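Local structure of maternal effect protein oskar (Drosophila melanogaster, 5A4A) at residues Val88-Gly93 / Val97-Asp102. The protein organises germ plasm as a germline inducer, and its OSK domain, related to SGNH hydrolases, probably contributes RNA binding. Residues are numbered along the deposited sequence; the frame is centred on the assembly and turned at random.
Sequences VDIMRG and VQIEHD. With SO4 (sulfate ion), chain D; SO4 (sulfate ion), chain G.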
loop_
_atom_site.group_PDB
_atom_site.type_symbol
_atom_site.label_atom_id
_atom_site.label_comp_id
_atom_site.label_asym_id
_atom_site.label_seq_id
_atom_site.Cartn_x
_atom_site.Cartn_y
_atom_site.Cartn_z
ATOM N N VAL A 88 2.496 7.186 1.402
ATOM C CA VAL A 88 3.642 7.965 0.927
ATOM C C VAL A 88 3.195 9.375 0.519
ATOM O O VAL A 88 3.848 10.358 0.869
ATOM C CB VAL A 88 4.385 7.287 -0.242
ATOM C CG1 VAL A 88 5.598 8.132 -0.658
ATOM C CG2 VAL A 88 4.861 5.894 0.158
ATOM N N ASP A 89 2.079 9.466 -0.204
ATOM C CA ASP A 89 1.507 10.769 -0.560
ATOM C C ASP A 89 1.295 11.629 0.680
ATOM O O ASP A 89 1.619 12.815 0.684
ATOM C CB ASP A 89 0.159 10.615 -1.270
ATOM C CG ASP A 89 0.267 9.878 -2.592
ATOM O OD1 ASP A 89 0.395 8.639 -2.566
ATOM O OD2 ASP A 89 0.201 10.533 -3.652
ATOM N N ILE A 90 0.745 11.023 1.728
ATOM C CA ILE A 90 0.455 11.759 2.952
ATOM C C ILE A 90 1.750 12.173 3.642
ATOM O O ILE A 90 1.887 13.320 4.050
ATOM C CB ILE A 90 -0.460 10.958 3.893
ATOM C CG1 ILE A 90 -1.864 10.910 3.278
ATOM C CG2 ILE A 90 -0.498 11.594 5.284
ATOM C CD1 ILE A 90 -2.898 10.183 4.097
ATOM N N MET A 91 2.703 11.253 3.744
ATOM C CA MET A 91 4.004 11.584 4.343
ATOM C C MET A 91 4.780 12.668 3.581
ATOM O O MET A 91 5.518 13.445 4.193
ATOM C CB MET A 91 4.862 10.326 4.519
ATOM C CG MET A 91 4.210 9.285 5.406
ATOM S SD MET A 91 5.044 7.688 5.423
ATOM C CE MET A 91 6.489 8.150 6.371
ATOM N N ARG A 92 4.622 12.715 2.256
ATOM C CA ARG A 92 5.303 13.722 1.437
ATOM C C ARG A 92 4.573 15.056 1.476
ATOM O O ARG A 92 5.035 16.042 0.900
ATOM C CB ARG A 92 5.436 13.269 -0.024
ATOM C CG ARG A 92 6.450 12.167 -0.243
ATOM C CD ARG A 92 6.585 11.783 -1.719
ATOM N NE ARG A 92 7.486 10.642 -1.866
ATOM C CZ ARG A 92 7.747 10.013 -3.008
ATOM N NH1 ARG A 92 7.179 10.406 -4.146
ATOM N NH2 ARG A 92 8.586 8.986 -3.006
ATOM N N GLY A 93 3.417 15.072 2.129
ATOM C CA GLY A 93 2.654 16.294 2.299
ATOM C C GLY A 93 1.889 16.721 1.058
ATOM O O GLY A 93 1.633 17.907 0.867
ATOM N N VAL A 97 -6.718 17.137 -1.652
ATOM C CA VAL A 97 -7.485 17.191 -2.898
ATOM C C VAL A 97 -6.763 16.467 -4.032
ATOM O O VAL A 97 -7.390 15.767 -4.825
ATOM C CB VAL A 97 -7.850 18.646 -3.321
ATOM C CG1 VAL A 97 -6.600 19.476 -3.579
ATOM C CG2 VAL A 97 -8.743 18.637 -4.554
ATOM N N GLN A 98 -5.442 16.613 -4.078
ATOM C CA GLN A 98 -4.627 15.986 -5.100
ATOM C C GLN A 98 -4.576 14.474 -4.874
ATOM O O GLN A 98 -4.644 13.689 -5.818
ATOM C CB GLN A 98 -3.225 16.581 -5.027
ATOM C CG GLN A 98 -2.403 16.470 -6.272
ATOM C CD GLN A 98 -1.041 17.107 -6.070
ATOM O OE1 GLN A 98 -0.079 16.428 -5.731
ATOM N NE2 GLN A 98 -0.964 18.426 -6.244
ATOM N N ILE A 99 -4.454 14.077 -3.612
ATOM C CA ILE A 99 -4.449 12.667 -3.236
ATOM C C ILE A 99 -5.750 11.982 -3.673
ATOM O O ILE A 99 -5.735 10.886 -4.240
ATOM C CB ILE A 99 -4.243 12.514 -1.709
ATOM C CG1 ILE A 99 -2.837 12.987 -1.323
ATOM C CG2 ILE A 99 -4.463 11.082 -1.260
ATOM C CD1 ILE A 99 -2.555 12.966 0.176
ATOM N N GLU A 100 -6.873 12.634 -3.406
ATOM C CA GLU A 100 -8.173 12.089 -3.782
ATOM C C GLU A 100 -8.332 12.055 -5.302
ATOM O O GLU A 100 -8.815 11.073 -5.868
ATOM C CB GLU A 100 -9.290 12.887 -3.103
ATOM C CG GLU A 100 -9.304 12.650 -1.598
ATOM C CD GLU A 100 -10.246 13.559 -0.841
ATOM O OE1 GLU A 100 -10.766 14.518 -1.443
ATOM O OE2 GLU A 100 -10.456 13.309 0.367
ATOM N N HIS A 101 -7.912 13.131 -5.957
ATOM C CA HIS A 101 -7.908 13.186 -7.421
ATOM C C HIS A 101 -7.102 12.031 -8.034
ATOM O O HIS A 101 -7.562 11.353 -8.958
ATOM C CB HIS A 101 -7.348 14.530 -7.884
ATOM C CG HIS A 101 -7.097 14.608 -9.356
ATOM N ND1 HIS A 101 -8.110 14.782 -10.276
ATOM C CD2 HIS A 101 -5.952 14.528 -10.072
ATOM C CE1 HIS A 101 -7.598 14.812 -11.492
ATOM N NE2 HIS A 101 -6.289 14.663 -11.396
ATOM N N ASP A 102 -5.893 11.817 -7.523
ATOM C CA ASP A 102 -5.027 10.748 -8.019
ATOM C C ASP A 102 -5.632 9.369 -7.767
ATOM O O ASP A 102 -5.587 8.491 -8.630
ATOM C CB ASP A 102 -3.640 10.825 -7.359
ATOM C CG ASP A 102 -2.860 12.060 -7.767
ATOM O OD1 ASP A 102 -3.279 12.755 -8.718
ATOM O OD2 ASP A 102 -1.812 12.337 -7.137
HETATM S S SO4 D . 10.219 11.828 -0.282
HETATM O O1 SO4 D . 9.727 12.831 0.660
HETATM O O2 SO4 D . 11.665 11.644 -0.127
HETATM O O3 SO4 D . 9.509 10.568 -0.062
HETATM O O4 SO4 D . 9.950 12.279 -1.644
HETATM S S SO4 G . -3.105 13.476 -14.015
HETATM O O1 SO4 G . -1.825 13.944 -14.544
HETATM O O2 SO4 G . -3.577 12.365 -14.842
HETATM O O3 SO4 G . -2.917 13.039 -12.631
HETATM O O4 SO4 G . -4.094 14.551 -14.038
HETATM O O HOH W 1 0.227 10.523 -6.103
#
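The carboxylates of Asp89 and Asp102 are joined by a water that donates to OD2 of each; OD2 of Asp89 and OD2 of Asp102 lie 4.4 Å apart, and the two donated bonds probably offset the repulsion of like charges. OD1 of Asp89 accepts from the backbone N of Ile63. Lys94 makes a long, weak ion pair with Asp89, and Arg67 one with Asp102, which may offset the charge. Of the other flat groups, the His101 ring has O4 of a sulfate at its edge, in the ring plane, taking a straight (178°) but weak bond from NE2. The Arg92 guanidinium has O4 of a second sulfate over one face, while its NE donates to O3 of that ion at 2.7 Å; both sulfates are probably from the crystallisation liquor. The rest of the contact is apolar. Ile99 reaches across with CG1 anti to its carbonyl carbon (chi1 -67°), laying CG1 3.8 Å from CB of Asp89 and CD1 3.8 Å from CG1 of Ile90, whose side chain it crosses at about a right angle. Leu134, Ile138 and Phe141 of helix 132-148 close over the two isoleucines. After a Schellman motif at Gly93, a short turn leads into helix 96-112, and the two helices form the beta-alpha-beta crossover between parallel strands 80-84 and 116-120 of the SGNH-hydrolase-like alpha/beta fold.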